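Local atomic coordinates of anthranilate-CoA ligase (Stigmatella aurantiaca, PDB entry 4WV3), a protein that belongs to the ANL superfamily of AMP-binding enzymes, combining a large AMP-binding region with a smaller C-terminal domain. Residues L8-A12 with V13-E17; N50-G54 with L55-F59; Y101-D105 with C106-V110; E122-R125 with G126-M130; G144-F148 with N149-R153. All blocks are in the same frame, centred on the assembly; numbering follows the deposited sequence.

Contact 1 (L8-A12 with V13-E17); sequences LYYNA and VDILE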
# COMPACT_ATOMS: atom_id res chain seq x y z
N LEU A 8 -24.62 -9.79 11.65
CA LEU A 8 -24.96 -10.05 10.25
C LEU A 8 -25.09 -8.74 9.47
O LEU A 8 -24.68 -8.66 8.32
CB LEU A 8 -26.25 -10.86 10.15
CG LEU A 8 -26.62 -11.36 8.75
CD1 LEU A 8 -25.56 -12.31 8.22
CD2 LEU A 8 -27.99 -12.02 8.76
N TYR A 9 -25.65 -7.73 10.13
CA TYR A 9 -25.72 -6.40 9.55
C TYR A 9 -24.70 -5.48 10.22
O TYR A 9 -24.85 -5.12 11.39
CB TYR A 9 -27.13 -5.83 9.67
CG TYR A 9 -28.13 -6.50 8.75
CD1 TYR A 9 -28.78 -7.66 9.12
CD2 TYR A 9 -28.40 -5.96 7.49
CE1 TYR A 9 -29.69 -8.28 8.28
CE2 TYR A 9 -29.31 -6.57 6.64
CZ TYR A 9 -29.95 -7.73 7.04
OH TYR A 9 -30.85 -8.34 6.20
N TYR A 10 -23.67 -5.12 9.48
CA TYR A 10 -22.57 -4.33 10.01
C TYR A 10 -22.20 -3.20 9.06
O TYR A 10 -22.24 -3.36 7.84
CB TYR A 10 -21.36 -5.22 10.27
CG TYR A 10 -20.11 -4.48 10.70
CD1 TYR A 10 -19.90 -4.14 12.03
CD2 TYR A 10 -19.13 -4.13 9.77
CE1 TYR A 10 -18.75 -3.46 12.42
CE2 TYR A 10 -17.99 -3.46 10.15
CZ TYR A 10 -17.81 -3.13 11.48
OH TYR A 10 -16.67 -2.45 11.86
N ASN A 11 -21.84 -2.05 9.63
CA ASN A 11 -21.35 -0.93 8.84
C ASN A 11 -19.96 -0.53 9.30
O ASN A 11 -19.71 -0.42 10.50
CB ASN A 11 -22.31 0.26 8.92
CG ASN A 11 -22.08 1.28 7.83
OD1 ASN A 11 -21.12 2.04 7.87
ND2 ASN A 11 -22.97 1.30 6.84
N ALA A 12 -19.06 -0.31 8.35
CA ALA A 12 -17.66 -0.03 8.65
C ALA A 12 -17.46 1.34 9.31
O ALA A 12 -16.35 1.66 9.74
CB ALA A 12 -16.81 -0.14 7.39
N VAL A 13 -18.52 2.13 9.40
CA VAL A 13 -18.45 3.41 10.10
C VAL A 13 -18.28 3.17 11.60
O VAL A 13 -17.92 4.07 12.35
CB VAL A 13 -19.70 4.28 9.83
CG1 VAL A 13 -20.89 3.76 10.63
CG2 VAL A 13 -19.41 5.74 10.17
N ASP A 14 -18.53 1.93 12.03
CA ASP A 14 -18.35 1.55 13.42
C ASP A 14 -16.88 1.63 13.82
O ASP A 14 -16.56 1.80 14.99
CB ASP A 14 -18.88 0.13 13.66
CG ASP A 14 -18.75 -0.29 15.11
OD1 ASP A 14 -19.56 0.16 15.94
OD2 ASP A 14 -17.83 -1.08 15.42
N ILE A 15 -15.99 1.50 12.84
CA ILE A 15 -14.55 1.66 13.05
C ILE A 15 -14.28 2.99 13.74
O ILE A 15 -13.46 3.08 14.66
CB ILE A 15 -13.77 1.58 11.72
CG1 ILE A 15 -13.84 0.16 11.15
CG2 ILE A 15 -12.32 2.00 11.91
CD1 ILE A 15 -13.14 -0.88 12.01
N LEU A 16 -15.00 4.02 13.31
CA LEU A 16 -14.94 5.33 13.93
C LEU A 16 -15.88 5.42 15.13
O LEU A 16 -15.50 5.94 16.19
CB LEU A 16 -15.31 6.41 12.91
CG LEU A 16 -15.77 7.77 13.46
CD1 LEU A 16 -14.63 8.49 14.18
CD2 LEU A 16 -16.34 8.63 12.35
N GLU A 17 -17.09 4.89 14.97
CA GLU A 17 -18.14 5.09 15.96
C GLU A 17 -18.09 4.16 17.18
O GLU A 17 -18.92 4.27 18.08
CB GLU A 17 -19.52 5.02 15.30
CG GLU A 17 -19.77 6.16 14.31
CD GLU A 17 -21.19 6.18 13.79
OE1 GLU A 17 -22.00 5.31 14.20
OE2 GLU A 17 -21.51 7.06 12.96
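Asn11 and Val13 meet where an extended loop turns into the short helix 14-17, an example of a side-chain amide capping the turn that leads into a helix. The backbone N of Val13 donates to Asn11 OD1 over 3.0 Å, lying in the plane of the amide C=O and on one of its lone pairs. Asn11 carries CG anti to its own backbone N (chi1 -163°), which swings the amide alongside the turn and brings OD1 to 3.3 Å from Val13 CG1. Its other end is engaged too, since Asn11 ND2 donates to Val81 O, and the two bonds together hold the amide against rotation. From Asn11 to Asp14 the main chain forms a type I beta turn, closed by Asp14 N to Asn11 O at 3.0 Å and followed by Ile15 N to Ala12 O at 3.1 Å.

The Asp14 side is looser. Tyr10 crosses this residue at about a right angle, with CE1 3.8 Å from Asp14 CB and ring and carboxylate planes 68° apart, a van der Waals meeting only. The partly exposed carboxylate turns its OD2 instead to a salt bridge with Arg18.

Towards the interior, Ala12 and Val13 pack on helix 71-83, Ile15 leans on helix 221-234, and Leu16 touches all three helices, 38-54, 71-83 and 221-234.

Contact 2 (N50-G54 with L55-F59); sequences NALKG and LGVRF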
# COMPACT_ATOMS: atom_id res chain seq x y z
N ASN A 50 -25.18 13.29 4.90
CA ASN A 50 -26.41 14.03 4.63
C ASN A 50 -26.33 14.84 3.34
O ASN A 50 -27.29 14.92 2.59
CB ASN A 50 -26.75 14.95 5.81
CG ASN A 50 -27.34 14.20 6.98
OD1 ASN A 50 -28.14 13.28 6.80
ND2 ASN A 50 -26.96 14.59 8.19
N ALA A 51 -25.16 15.44 3.10
CA ALA A 51 -24.96 16.26 1.91
C ALA A 51 -25.00 15.41 0.64
O ALA A 51 -25.45 15.87 -0.41
CB ALA A 51 -23.65 17.02 2.00
N LEU A 52 -24.52 14.18 0.74
CA LEU A 52 -24.54 13.25 -0.38
C LEU A 52 -25.97 12.83 -0.72
O LEU A 52 -26.29 12.58 -1.89
CB LEU A 52 -23.67 12.02 -0.09
CG LEU A 52 -22.16 12.26 -0.11
CD1 LEU A 52 -21.42 11.08 0.51
CD2 LEU A 52 -21.68 12.50 -1.53
N LYS A 53 -26.82 12.75 0.29
CA LYS A 53 -28.23 12.44 0.08
C LYS A 53 -28.90 13.54 -0.73
O LYS A 53 -29.78 13.28 -1.54
CB LYS A 53 -28.96 12.27 1.42
CG LYS A 53 -28.41 11.15 2.29
CD LYS A 53 -29.18 11.04 3.60
CE LYS A 53 -30.52 10.35 3.40
NZ LYS A 53 -30.35 8.91 3.04
N GLY A 54 -28.47 14.78 -0.49
CA GLY A 54 -28.97 15.92 -1.23
C GLY A 54 -28.57 15.86 -2.69
O GLY A 54 -29.25 16.40 -3.56
N LEU A 55 -27.45 15.18 -2.96
CA LEU A 55 -26.98 14.98 -4.32
C LEU A 55 -27.57 13.71 -4.92
O LEU A 55 -27.27 13.34 -6.06
CB LEU A 55 -25.45 14.94 -4.37
CG LEU A 55 -24.73 16.21 -3.89
CD1 LEU A 55 -23.23 16.08 -4.08
CD2 LEU A 55 -25.27 17.44 -4.60
N GLY A 56 -28.41 13.03 -4.14
CA GLY A 56 -29.12 11.85 -4.62
C GLY A 56 -28.35 10.55 -4.51
O GLY A 56 -28.74 9.54 -5.10
N VAL A 57 -27.25 10.56 -3.76
CA VAL A 57 -26.44 9.36 -3.58
C VAL A 57 -27.21 8.31 -2.78
O VAL A 57 -27.82 8.62 -1.75
CB VAL A 57 -25.11 9.68 -2.87
CG1 VAL A 57 -24.30 8.41 -2.64
CG2 VAL A 57 -24.30 10.68 -3.69
N ARG A 58 -27.18 7.07 -3.26
CA ARG A 58 -27.90 5.99 -2.61
C ARG A 58 -26.99 4.84 -2.19
O ARG A 58 -25.80 4.81 -2.53
CB ARG A 58 -29.00 5.45 -3.52
CG ARG A 58 -30.08 6.46 -3.86
CD ARG A 58 -31.15 5.84 -4.74
NE ARG A 58 -32.20 6.78 -5.09
CZ ARG A 58 -33.24 6.49 -5.86
NH1 ARG A 58 -33.37 5.26 -6.36
NH2 ARG A 58 -34.15 7.41 -6.13
N PHE A 59 -27.57 3.89 -1.46
CA PHE A 59 -26.88 2.67 -1.04
C PHE A 59 -26.38 1.91 -2.27
O PHE A 59 -27.13 1.66 -3.21
CB PHE A 59 -27.85 1.80 -0.25
CG PHE A 59 -27.20 0.61 0.42
CD1 PHE A 59 -26.88 0.65 1.76
CD2 PHE A 59 -26.93 -0.55 -0.30
CE1 PHE A 59 -26.30 -0.44 2.38
CE2 PHE A 59 -26.35 -1.64 0.31
CZ PHE A 59 -26.03 -1.59 1.65
O HOH W 1 -30.12 10.19 -1.55
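Leu52 and Val57 face each other across a Schellman motif, the classic way of ending a helix, here the C-terminus of helix 38-54. Their side chains pass at a slant: Leu52 CD2 lies 3.9 Å from Val57 CG2, and Val57 CG2 also rests near Leu52 CB. Val57 places CG1 anti to its backbone N (chi1 178°), which leaves CG2 beside that N and facing the last helical turn. An apolar pair joining the last turn to the residue after the positive-phi position is a recognised companion of this motif, and both side chains are buried.

The backbone explains why the two can meet. Gly56 adopts a phi of 86°, reversing the chain, and Val57 N then reaches back to Leu52 O at 2.9 Å. One residue earlier, Gly56 N bonds to Lys53 O, the inner bond of the motif. Glycine is common at this positive-phi position.

Leu55 is turned differently. Its CB lies 3.5 Å from Leu52 O and its CG near Ala51 O, so it lies along the carbonyl end of the helix, while its N makes only weak bonds to those two oxygens. Beyond the motif, Leu52 also packs on helix 71-83, and Val57 on strand 110-114. On the outer side a water bridges the reversal, donating to Lys53 O at 3.1 Å and to Val57 O at 2.8 Å.

Contact 3 (Y101-D105 with C106-V110); sequences YILRD and CRARV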
# COMPACT_ATOMS: atom_id res chain seq x y z
N TYR A 101 -11.12 6.56 -17.06
CA TYR A 101 -11.45 5.14 -17.01
C TYR A 101 -12.10 4.78 -15.68
O TYR A 101 -13.15 4.13 -15.65
CB TYR A 101 -10.21 4.28 -17.23
CG TYR A 101 -10.45 2.80 -17.01
CD1 TYR A 101 -11.06 2.02 -17.99
CD2 TYR A 101 -10.08 2.19 -15.82
CE1 TYR A 101 -11.29 0.67 -17.79
CE2 TYR A 101 -10.31 0.84 -15.61
CZ TYR A 101 -10.91 0.09 -16.60
OH TYR A 101 -11.13 -1.26 -16.40
N ILE A 102 -11.47 5.20 -14.59
CA ILE A 102 -11.95 4.89 -13.24
C ILE A 102 -13.36 5.40 -12.99
O ILE A 102 -14.24 4.64 -12.58
CB ILE A 102 -11.00 5.44 -12.16
CG1 ILE A 102 -9.65 4.72 -12.22
CG2 ILE A 102 -11.61 5.30 -10.78
CD1 ILE A 102 -8.63 5.25 -11.25
N LEU A 103 -13.58 6.69 -13.24
CA LEU A 103 -14.87 7.32 -12.97
C LEU A 103 -16.00 6.74 -13.82
O LEU A 103 -17.15 6.69 -13.38
CB LEU A 103 -14.78 8.83 -13.15
CG LEU A 103 -13.83 9.54 -12.18
CD1 LEU A 103 -13.85 11.04 -12.39
CD2 LEU A 103 -14.19 9.19 -10.74
N ARG A 104 -15.68 6.32 -15.03
CA ARG A 104 -16.67 5.72 -15.92
C ARG A 104 -16.96 4.28 -15.51
O ARG A 104 -18.09 3.81 -15.61
CB ARG A 104 -16.18 5.76 -17.37
CG ARG A 104 -17.22 5.29 -18.38
CD ARG A 104 -16.58 4.94 -19.71
NE ARG A 104 -15.63 5.96 -20.15
CZ ARG A 104 -15.97 7.06 -20.82
NH1 ARG A 104 -17.24 7.29 -21.13
NH2 ARG A 104 -15.04 7.93 -21.18
N ASP A 105 -15.92 3.59 -15.05
CA ASP A 105 -16.02 2.18 -14.70
C ASP A 105 -16.85 1.96 -13.44
O ASP A 105 -17.48 0.91 -13.28
CB ASP A 105 -14.63 1.56 -14.54
CG ASP A 105 -14.67 0.06 -14.34
OD1 ASP A 105 -15.03 -0.66 -15.30
OD2 ASP A 105 -14.33 -0.40 -13.24
N CYS A 106 -16.86 2.94 -12.55
CA CYS A 106 -17.63 2.83 -11.31
C CYS A 106 -18.92 3.66 -11.35
O CYS A 106 -19.67 3.70 -10.37
CB CYS A 106 -16.78 3.22 -10.09
SG CYS A 106 -16.29 4.96 -10.01
N ARG A 107 -19.17 4.30 -12.49
CA ARG A 107 -20.37 5.10 -12.71
C ARG A 107 -20.60 6.15 -11.62
O ARG A 107 -21.73 6.37 -11.19
CB ARG A 107 -21.61 4.21 -12.82
CG ARG A 107 -21.51 3.10 -13.86
CD ARG A 107 -22.84 2.39 -14.05
NE ARG A 107 -23.69 3.06 -15.03
CZ ARG A 107 -24.63 3.95 -14.73
NH1 ARG A 107 -24.84 4.30 -13.47
NH2 ARG A 107 -25.35 4.50 -15.70
N ALA A 108 -19.52 6.80 -11.20
CA ALA A 108 -19.59 7.79 -10.12
C ALA A 108 -20.46 8.99 -10.49
O ALA A 108 -20.17 9.70 -11.45
CB ALA A 108 -18.19 8.25 -9.74
N ARG A 109 -21.52 9.20 -9.72
CA ARG A 109 -22.40 10.35 -9.92
C ARG A 109 -21.81 11.59 -9.26
O ARG A 109 -22.00 12.71 -9.74
CB ARG A 109 -23.79 10.08 -9.36
CG ARG A 109 -24.63 9.10 -10.17
CD ARG A 109 -26.04 8.99 -9.60
NE ARG A 109 -26.75 10.27 -9.63
CZ ARG A 109 -26.91 11.06 -8.57
NH1 ARG A 109 -26.41 10.71 -7.39
NH2 ARG A 109 -27.57 12.21 -8.69
N VAL A 110 -21.10 11.39 -8.16
CA VAL A 110 -20.52 12.49 -7.41
C VAL A 110 -19.02 12.28 -7.22
O VAL A 110 -18.56 11.18 -6.91
CB VAL A 110 -21.19 12.64 -6.02
CG1 VAL A 110 -20.57 13.79 -5.25
CG2 VAL A 110 -22.69 12.86 -6.18
O HOH W 2 -18.77 9.03 -13.93
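Leu103 O is gripped twice where helix 96-105 comes to its end: Ala108 N donates to it at 3.2 Å, and a water donates at 2.9 Å. The same water gives its second hydrogen to Ala108 O, also at 2.9 Å, so that both the N and the O of Ala108 are tied to Leu103 O, one directly and one through the water. The bond from Ala108 belongs to a Schellman motif. Arg107 holds the positive-phi position (53°), here without the glycine often found there, and its N makes the inner, weak bond to Arg104 O at 3.3 Å. One regular helical bond precedes these, from Cys106 N to Ile102 O.

Side chains add little across the turn, and mostly on its buried side. Leu103 CD2 approaches Ala108 CB at 4.2 Å, the apolar pair that usually accompanies such a helix end. Cys106 has SG set between its backbone N and carbonyl carbon (chi1 67°), a torsion that folds the sulfur back over the helix terminus to 3.3 Å from Ile102 O. By contrast, Arg107 points its CB away, with CG 3.9 Å from Arg104 O, and its chain bends at chi3 and touches Met130.

The polar ends of the last turn look elsewhere. Arg104 pairs with Glu100, while both carboxylate oxygens of Asp105 are hydrogen-bonded, OD1 with His379 and OD2 with Tyr174. Ile102 and Cys106 pack on strand 169-175, and Val110 opens strand 110-114 of the parallel sheet, bonded to Gly64 in strand 62-66.

Contact 4 (E122-R125 with G126-M130); sequences ESIR and GNLPM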
# COMPACT_ATOMS: atom_id res chain seq x y z
N GLU A 122 -11.46 18.30 -15.29
CA GLU A 122 -12.16 19.27 -16.13
C GLU A 122 -12.04 18.95 -17.62
O GLU A 122 -12.94 19.24 -18.40
CB GLU A 122 -11.63 20.68 -15.85
CG GLU A 122 -12.71 21.72 -15.61
CD GLU A 122 -12.28 22.80 -14.62
OE1 GLU A 122 -11.28 23.49 -14.89
OE2 GLU A 122 -12.94 22.94 -13.57
N SER A 123 -10.92 18.33 -18.00
CA SER A 123 -10.65 18.03 -19.40
C SER A 123 -11.22 16.68 -19.83
O SER A 123 -11.14 16.31 -21.00
CB SER A 123 -9.15 18.08 -19.69
OG SER A 123 -8.46 17.07 -18.98
N ILE A 124 -11.80 15.95 -18.89
CA ILE A 124 -12.42 14.66 -19.18
C ILE A 124 -13.89 14.67 -18.77
O ILE A 124 -14.56 13.64 -18.80
CB ILE A 124 -11.70 13.50 -18.44
CG1 ILE A 124 -11.90 13.63 -16.93
CG2 ILE A 124 -10.22 13.49 -18.79
CD1 ILE A 124 -11.12 12.61 -16.12
N ARG A 125 -14.37 15.85 -18.41
CA ARG A 125 -15.74 16.03 -17.91
C ARG A 125 -16.80 15.55 -18.91
O ARG A 125 -17.75 14.88 -18.52
CB ARG A 125 -15.97 17.51 -17.58
CG ARG A 125 -16.54 17.76 -16.19
CD ARG A 125 -17.87 17.04 -16.01
NE ARG A 125 -18.59 17.53 -14.84
CZ ARG A 125 -19.78 17.07 -14.46
NH1 ARG A 125 -20.37 16.11 -15.16
NH2 ARG A 125 -20.38 17.57 -13.38
N GLY A 126 -16.62 15.91 -20.17
CA GLY A 126 -17.57 15.55 -21.21
C GLY A 126 -17.71 14.05 -21.42
O GLY A 126 -18.77 13.57 -21.82
N ASN A 127 -16.64 13.31 -21.14
CA ASN A 127 -16.64 11.87 -21.34
C ASN A 127 -17.19 11.11 -20.13
O ASN A 127 -17.05 9.89 -20.04
CB ASN A 127 -15.23 11.37 -21.67
CG ASN A 127 -14.60 12.15 -22.80
OD1 ASN A 127 -14.88 13.33 -22.99
ND2 ASN A 127 -13.73 11.49 -23.56
N LEU A 128 -17.81 11.83 -19.21
CA LEU A 128 -18.38 11.23 -18.01
C LEU A 128 -19.86 11.59 -17.89
O LEU A 128 -20.21 12.53 -17.18
CB LEU A 128 -17.62 11.68 -16.77
CG LEU A 128 -16.13 11.35 -16.77
CD1 LEU A 128 -15.44 11.93 -15.55
CD2 LEU A 128 -15.92 9.84 -16.84
N PRO A 129 -20.72 10.84 -18.58
CA PRO A 129 -22.16 11.12 -18.66
C PRO A 129 -22.88 10.93 -17.33
O PRO A 129 -23.93 11.54 -17.12
CB PRO A 129 -22.66 10.09 -19.68
CG PRO A 129 -21.69 8.97 -19.59
CD PRO A 129 -20.36 9.62 -19.33
N MET A 130 -22.32 10.12 -16.44
CA MET A 130 -22.96 9.85 -15.16
C MET A 130 -22.55 10.85 -14.08
O MET A 130 -23.27 11.06 -13.11
CB MET A 130 -22.66 8.42 -14.69
CG MET A 130 -23.33 7.34 -15.53
SD MET A 130 -25.12 7.56 -15.64
CE MET A 130 -25.56 7.59 -13.91
O HOH W 3 -14.85 17.75 -20.75
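Ile124 and Arg125 meet Asn127 and Leu128 in a local pair of overlapping turns, placed in the connection that leads from helix 118-122 to strand 133-137. Two backbone bonds of equal length define it: Asn127 N donates to Ile124 O at 3.1 Å, and Leu128 N to Arg125 O at 3.1 Å. They close two successive four-residue turns, the second starting one residue after the first.

Inside the curve the apolar side chains meet at a slant. Ile124 CG1 comes within 4.2 Å of Leu128 CD1, while Leu128 CG lies over the turn at 3.4 Å from Ile124 O. Leu128 has CG anti to its carbonyl carbon and beside its own N (chi1 -59°), which lays the branch back across that oxygen. Both residues are buried against helix 96-105, Ile124 on Pro96 and Leu128 on Leu103, with the exposed Asn127 touching Glu100 and Arg104.

The outer side is polar. A water accepts from Gly126 N, at a distance doubtfully short, and gives a weak bond to Glu122 O, linking the turn to the end of the preceding helix. Arg125 bends at chi2, which leaves Leu128 O near the guanidinium plane, at its edge, but 4.1 Å from NH1. Its firm partner lies further on, where NH2 donates to Glu132 O. The chemistry therefore suggests that the turn is held mainly by main-chain bonds, with the charged arm fastening it to the chain just before the next strand.

Contact 5 (G144-F148 with N149-R153); sequences GYLSF and NDWIR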
# COMPACT_ATOMS: atom_id res chain seq x y z
N GLY A 144 -18.59 27.80 -9.91
CA GLY A 144 -18.97 26.79 -10.88
C GLY A 144 -19.08 25.41 -10.27
O GLY A 144 -19.63 24.49 -10.88
N TYR A 145 -18.56 25.26 -9.06
CA TYR A 145 -18.60 23.98 -8.36
C TYR A 145 -19.05 24.15 -6.92
O TYR A 145 -19.07 25.26 -6.39
CB TYR A 145 -17.23 23.30 -8.39
CG TYR A 145 -16.73 22.98 -9.77
CD1 TYR A 145 -17.22 21.90 -10.48
CD2 TYR A 145 -15.74 23.76 -10.36
CE1 TYR A 145 -16.76 21.60 -11.75
CE2 TYR A 145 -15.27 23.47 -11.63
CZ TYR A 145 -15.79 22.39 -12.32
OH TYR A 145 -15.32 22.10 -13.58
N LEU A 146 -19.41 23.04 -6.29
CA LEU A 146 -19.70 23.03 -4.86
C LEU A 146 -18.40 22.97 -4.08
O LEU A 146 -17.60 22.05 -4.27
CB LEU A 146 -20.58 21.83 -4.50
CG LEU A 146 -21.98 21.77 -5.11
CD1 LEU A 146 -22.69 20.50 -4.67
CD2 LEU A 146 -22.79 23.00 -4.71
N SER A 147 -18.18 23.94 -3.21
CA SER A 147 -17.02 23.93 -2.33
C SER A 147 -17.35 23.08 -1.11
O SER A 147 -18.48 23.10 -0.62
CB SER A 147 -16.64 25.35 -1.91
OG SER A 147 -15.42 25.35 -1.20
N PHE A 148 -16.36 22.34 -0.62
CA PHE A 148 -16.56 21.37 0.45
C PHE A 148 -17.22 21.94 1.70
O PHE A 148 -18.23 21.42 2.17
CB PHE A 148 -15.23 20.69 0.81
CG PHE A 148 -15.38 19.56 1.79
CD1 PHE A 148 -15.73 18.29 1.35
CD2 PHE A 148 -15.15 19.75 3.14
CE1 PHE A 148 -15.87 17.25 2.24
CE2 PHE A 148 -15.28 18.71 4.04
CZ PHE A 148 -15.64 17.46 3.59
N ASN A 149 -16.65 23.02 2.24
CA ASN A 149 -17.16 23.64 3.46
C ASN A 149 -18.59 24.17 3.32
O ASN A 149 -19.41 23.99 4.21
CB ASN A 149 -16.23 24.74 3.95
CG ASN A 149 -14.98 24.20 4.61
OD1 ASN A 149 -14.96 23.07 5.10
ND2 ASN A 149 -13.92 25.00 4.62
N ASP A 150 -18.87 24.82 2.19
CA ASP A 150 -20.20 25.36 1.93
C ASP A 150 -21.20 24.24 1.70
O ASP A 150 -22.40 24.40 1.91
CB ASP A 150 -20.17 26.30 0.72
CG ASP A 150 -19.20 27.45 0.89
OD1 ASP A 150 -19.00 27.90 2.04
OD2 ASP A 150 -18.63 27.90 -0.12
N TRP A 151 -20.68 23.10 1.27
CA TRP A 151 -21.51 21.94 0.92
C TRP A 151 -22.00 21.20 2.15
O TRP A 151 -23.11 20.66 2.16
CB TRP A 151 -20.70 21.01 0.01
CG TRP A 151 -21.40 19.76 -0.41
CD1 TRP A 151 -22.62 19.66 -1.01
CD2 TRP A 151 -20.90 18.43 -0.29
NE1 TRP A 151 -22.92 18.34 -1.26
CE2 TRP A 151 -21.87 17.56 -0.82
CE3 TRP A 151 -19.72 17.88 0.23
CZ2 TRP A 151 -21.71 16.18 -0.85
CZ3 TRP A 151 -19.56 16.50 0.20
CH2 TRP A 151 -20.55 15.67 -0.33
N ILE A 152 -21.18 21.17 3.20
CA ILE A 152 -21.51 20.44 4.42
C ILE A 152 -22.07 21.35 5.51
O ILE A 152 -22.56 20.87 6.53
CB ILE A 152 -20.29 19.70 4.99
CG1 ILE A 152 -19.23 20.70 5.46
CG2 ILE A 152 -19.70 18.75 3.95
CD1 ILE A 152 -18.04 20.06 6.15
N ARG A 153 -21.99 22.66 5.29
CA ARG A 153 -22.40 23.64 6.29
C ARG A 153 -23.87 23.55 6.74
O ARG A 153 -24.14 23.48 7.94
CB ARG A 153 -22.05 25.06 5.85
CG ARG A 153 -22.53 26.14 6.81
CD ARG A 153 -21.92 27.49 6.49
NE ARG A 153 -20.46 27.49 6.65
CZ ARG A 153 -19.60 27.55 5.65
NH1 ARG A 153 -20.03 27.63 4.40
NH2 ARG A 153 -18.29 27.54 5.89
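Phe148 receives Ile152 CG2 over one face of its ring, 4.3 Å above the plane and displaced toward the rim, while Ile152 CD1 reaches CE2 of the same ring at 3.7 Å. Phe148 CD1 lies near the plane of the Trp151 indole, at the edge, 4.2 Å from CE3. On the pyrrole side of the indole, Leu146 CD1 touches Trp151 CD1 at 3.8 Å, obliquely, the two side chains crossing at about a right angle. The Arg153 guanidinium has Asn149 O over one face and Asp150 at its edge, where NH1 makes a salt bridge to OD1 at 2.6 Å.

Phe148, Trp151 and Ile152 belong to the short helix 148-152; Leu146 lies on the strand before it, and Ser147 is at the N-cap position. Ile152 N donates to Phe148 O at 3.1 Å, and Trp151 N adds weak bonds to the carbonyls of Ser147 and Phe148. Phe148 keeps CG anti to its backbone N (chi1 -173°), which sets the ring against Ile152 and Trp151.

Strand 146-147 forms one edge of the parallel sheet, bonded to Val136 of strand 133-137. Phe148 packs on helix 71-83 and Trp151 on Val135, while Phe148 and Ile152 both touch Glu44 of helix 38-54.

How the contacts relate
The five contacts follow one another along the chain, none nested within another. Contact 1, at the loop and start of helix 14-17, touches none of the others; its nearest atoms come within about 6 Å of contact 2. Contacts 2 to 5 gather about the five-stranded parallel sheet and belong to the AMP-binding region of the enzyme. Contacts 3 and 4 are the closest pair, with centres 10 Å apart. Contact 2 joins contact 3 through a probable hydrogen bond from Arg109 to Leu55 O, and contact 5 through Trp151, which packs on Ala51, Leu52 and Leu55. A probable Glu122-Tyr145 hydrogen bond links contacts 4 and 5. Contacts 2 to 5 thus form a connected chain of packing round one parallel sheet.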